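Long-range contact in pyruvate dehydrogenase complex, dihydrolipoamide acetyltransferase E2 component (Thermus thermophilus, PDB 2EQ9), which probably serves as the acetyltransferase core of the complex, its segment here being the peripheral subunit-binding domain that, as in relatives, docks the E3 dehydrogenase: residues I16-P22 with D34-A39. Residues are numbered along the deposited sequence; the frame is centred on the assembly and turned at random.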
loop_
_atom_site.group_PDB
_atom_site.type_symbol
_atom_site.label_atom_id
_atom_site.label_comp_id
_atom_site.label_asym_id
_atom_site.label_seq_id
_atom_site.Cartn_x
_atom_site.Cartn_y
_atom_site.Cartn_z
ATOM N N ILE C 16 24.478 22.647 13.189
ATOM C CA ILE C 16 24.854 21.726 14.258
ATOM C C ILE C 16 25.081 20.311 13.734
ATOM O O ILE C 16 24.183 19.708 13.142
ATOM C CB ILE C 16 23.758 21.637 15.345
ATOM C CG1 ILE C 16 23.534 23.002 15.994
ATOM C CG2 ILE C 16 24.161 20.625 16.408
ATOM C CD1 ILE C 16 22.412 23.006 17.009
ATOM N N PRO C 17 26.286 19.763 13.939
ATOM C CA PRO C 17 26.575 18.401 13.474
ATOM C C PRO C 17 25.657 17.413 14.200
ATOM O O PRO C 17 25.751 17.237 15.417
ATOM C CB PRO C 17 28.056 18.221 13.820
ATOM C CG PRO C 17 28.272 19.185 14.961
ATOM C CD PRO C 17 27.475 20.384 14.547
ATOM N N ILE C 18 24.769 16.775 13.444
ATOM C CA ILE C 18 23.797 15.842 14.005
ATOM C C ILE C 18 24.374 14.740 14.887
ATOM O O ILE C 18 23.766 14.366 15.892
ATOM C CB ILE C 18 22.931 15.190 12.892
ATOM C CG1 ILE C 18 21.785 14.395 13.524
ATOM C CG2 ILE C 18 23.787 14.287 12.010
ATOM C CD1 ILE C 18 20.822 15.242 14.344
ATOM N N GLU C 19 25.539 14.216 14.522
ATOM C CA GLU C 19 26.151 13.155 15.315
ATOM C C GLU C 19 26.610 13.642 16.684
ATOM O O GLU C 19 27.047 12.849 17.517
ATOM C CB GLU C 19 27.335 12.528 14.562
ATOM C CG GLU C 19 28.217 13.510 13.804
ATOM C CD GLU C 19 27.551 14.029 12.544
ATOM O OE1 GLU C 19 27.013 13.202 11.779
ATOM O OE2 GLU C 19 27.570 15.257 12.314
ATOM N N GLU C 20 26.497 14.946 16.917
ATOM C CA GLU C 20 26.912 15.529 18.187
ATOM C C GLU C 20 25.725 15.779 19.112
ATOM O O GLU C 20 25.904 16.140 20.274
ATOM C CB GLU C 20 27.646 16.852 17.951
ATOM C CG GLU C 20 28.783 16.795 16.935
ATOM C CD GLU C 20 29.870 15.795 17.289
ATOM O OE1 GLU C 20 30.331 15.795 18.452
ATOM O OE2 GLU C 20 30.276 15.019 16.395
ATOM N N VAL C 21 24.512 15.590 18.596
ATOM C CA VAL C 21 23.303 15.805 19.388
ATOM C C VAL C 21 22.876 14.553 20.152
ATOM O O VAL C 21 22.539 13.532 19.552
ATOM C CB VAL C 21 22.120 16.246 18.502
ATOM C CG1 VAL C 21 20.900 16.528 19.368
ATOM C CG2 VAL C 21 22.498 17.474 17.701
ATOM N N PRO C 22 22.887 14.615 21.493
ATOM C CA PRO C 22 22.484 13.451 22.291
ATOM C C PRO C 22 21.002 13.111 22.114
ATOM O O PRO C 22 20.147 14.000 22.070
ATOM C CB PRO C 22 22.835 13.874 23.717
ATOM C CG PRO C 22 22.695 15.378 23.676
ATOM C CD PRO C 22 23.332 15.726 22.355
ATOM N N ASP C 34 15.395 17.184 20.872
ATOM C CA ASP C 34 16.793 17.032 21.269
ATOM C C ASP C 34 17.711 18.011 20.536
ATOM O O ASP C 34 18.584 18.628 21.144
ATOM C CB ASP C 34 17.270 15.601 21.009
ATOM C CG ASP C 34 16.412 14.566 21.703
ATOM O OD1 ASP C 34 16.107 14.753 22.901
ATOM O OD2 ASP C 34 16.048 13.561 21.055
ATOM N N VAL C 35 17.518 18.150 19.230
ATOM C CA VAL C 35 18.350 19.056 18.452
ATOM C C VAL C 35 18.215 20.477 18.995
ATOM O O VAL C 35 19.203 21.196 19.129
ATOM C CB VAL C 35 17.961 19.033 16.959
ATOM C CG1 VAL C 35 18.859 19.973 16.172
ATOM C CG2 VAL C 35 18.088 17.621 16.417
ATOM N N ARG C 36 16.986 20.872 19.315
ATOM C CA ARG C 36 16.729 22.202 19.856
ATOM C C ARG C 36 17.295 22.303 21.271
ATOM O O ARG C 36 17.827 23.343 21.665
ATOM C CB ARG C 36 15.224 22.486 19.867
ATOM N N ALA C 37 17.181 21.216 22.028
ATOM C CA ALA C 37 17.681 21.177 23.396
ATOM C C ALA C 37 19.188 21.389 23.405
ATOM O O ALA C 37 19.731 22.036 24.300
ATOM C CB ALA C 37 17.339 19.841 24.043
ATOM N N TYR C 38 19.858 20.837 22.400
ATOM C CA TYR C 38 21.304 20.959 22.275
ATOM C C TYR C 38 21.642 22.364 21.786
ATOM O O TYR C 38 22.692 22.913 22.121
ATOM C CB TYR C 38 21.826 19.916 21.279
ATOM C CG TYR C 38 23.331 19.867 21.131
ATOM C CD1 TYR C 38 24.146 19.449 22.183
ATOM C CD2 TYR C 38 23.943 20.228 19.930
ATOM C CE1 TYR C 38 25.533 19.390 22.041
ATOM C CE2 TYR C 38 25.326 20.172 19.779
ATOM C CZ TYR C 38 26.114 19.754 20.835
ATOM O OH TYR C 38 27.481 19.699 20.681
ATOM N N ALA C 39 20.738 22.940 20.999
ATOM C CA ALA C 39 20.926 24.280 20.455
ATOM C C ALA C 39 20.944 25.331 21.564
ATOM O O ALA C 39 21.552 26.392 21.418
ATOM C CB ALA C 39 19.821 24.592 19.456
#
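A chi1 of -176° sets the Tyr38 ring opposite its own backbone N and carries it out from helix 32-39 toward Ile16 and the chain at Glu20-Pro22, while Ile16, whose CG2 is likewise anti to N, sends that methyl to meet it. The methyl arrives at the ring edge, near the ring plane, with CG2 3.6 Å from CD2 of Tyr38. The longer branch of Ile16 reaches toward the end of the helix, its CD1 3.9 Å from CB of Ala39. Over one ring face lie the CA of Val21 and the carbonyl of Glu20, whose O sits above the plane, offset toward the rim, 3.7 Å from CZ of Tyr38. CD of Pro22 comes at the ring obliquely, 3.8 Å from CD1 of Tyr38. This is the small peripheral subunit-binding fold, two short helices tied by a long loop with a 3-10 turn, here residues 18-20; the contact packs that turn and its flanks onto the second helix. Deeper in, Val21 splits its two methyls: CG2 touches the Tyr38 ring, and CG1 settles on the helix backbone, 3.7 Å from CA of Val35. Val35 turns its CG2 to CD1 of Ile18, 4.2 Å away, and both side chains also pack on Ala11 of helix 5-13. An alanine in place of Ile16, keeping only CB, is likely to take away the methyl packed against the CD2-CE2 edge of Tyr38 and open a gap beside CB of Ala39. At the far end, CB of Asp34 lies 3.5 Å from O of Pro22, while its OD2 accepts hydrogen bonds from Arg31 N and the Ser24 hydroxyl.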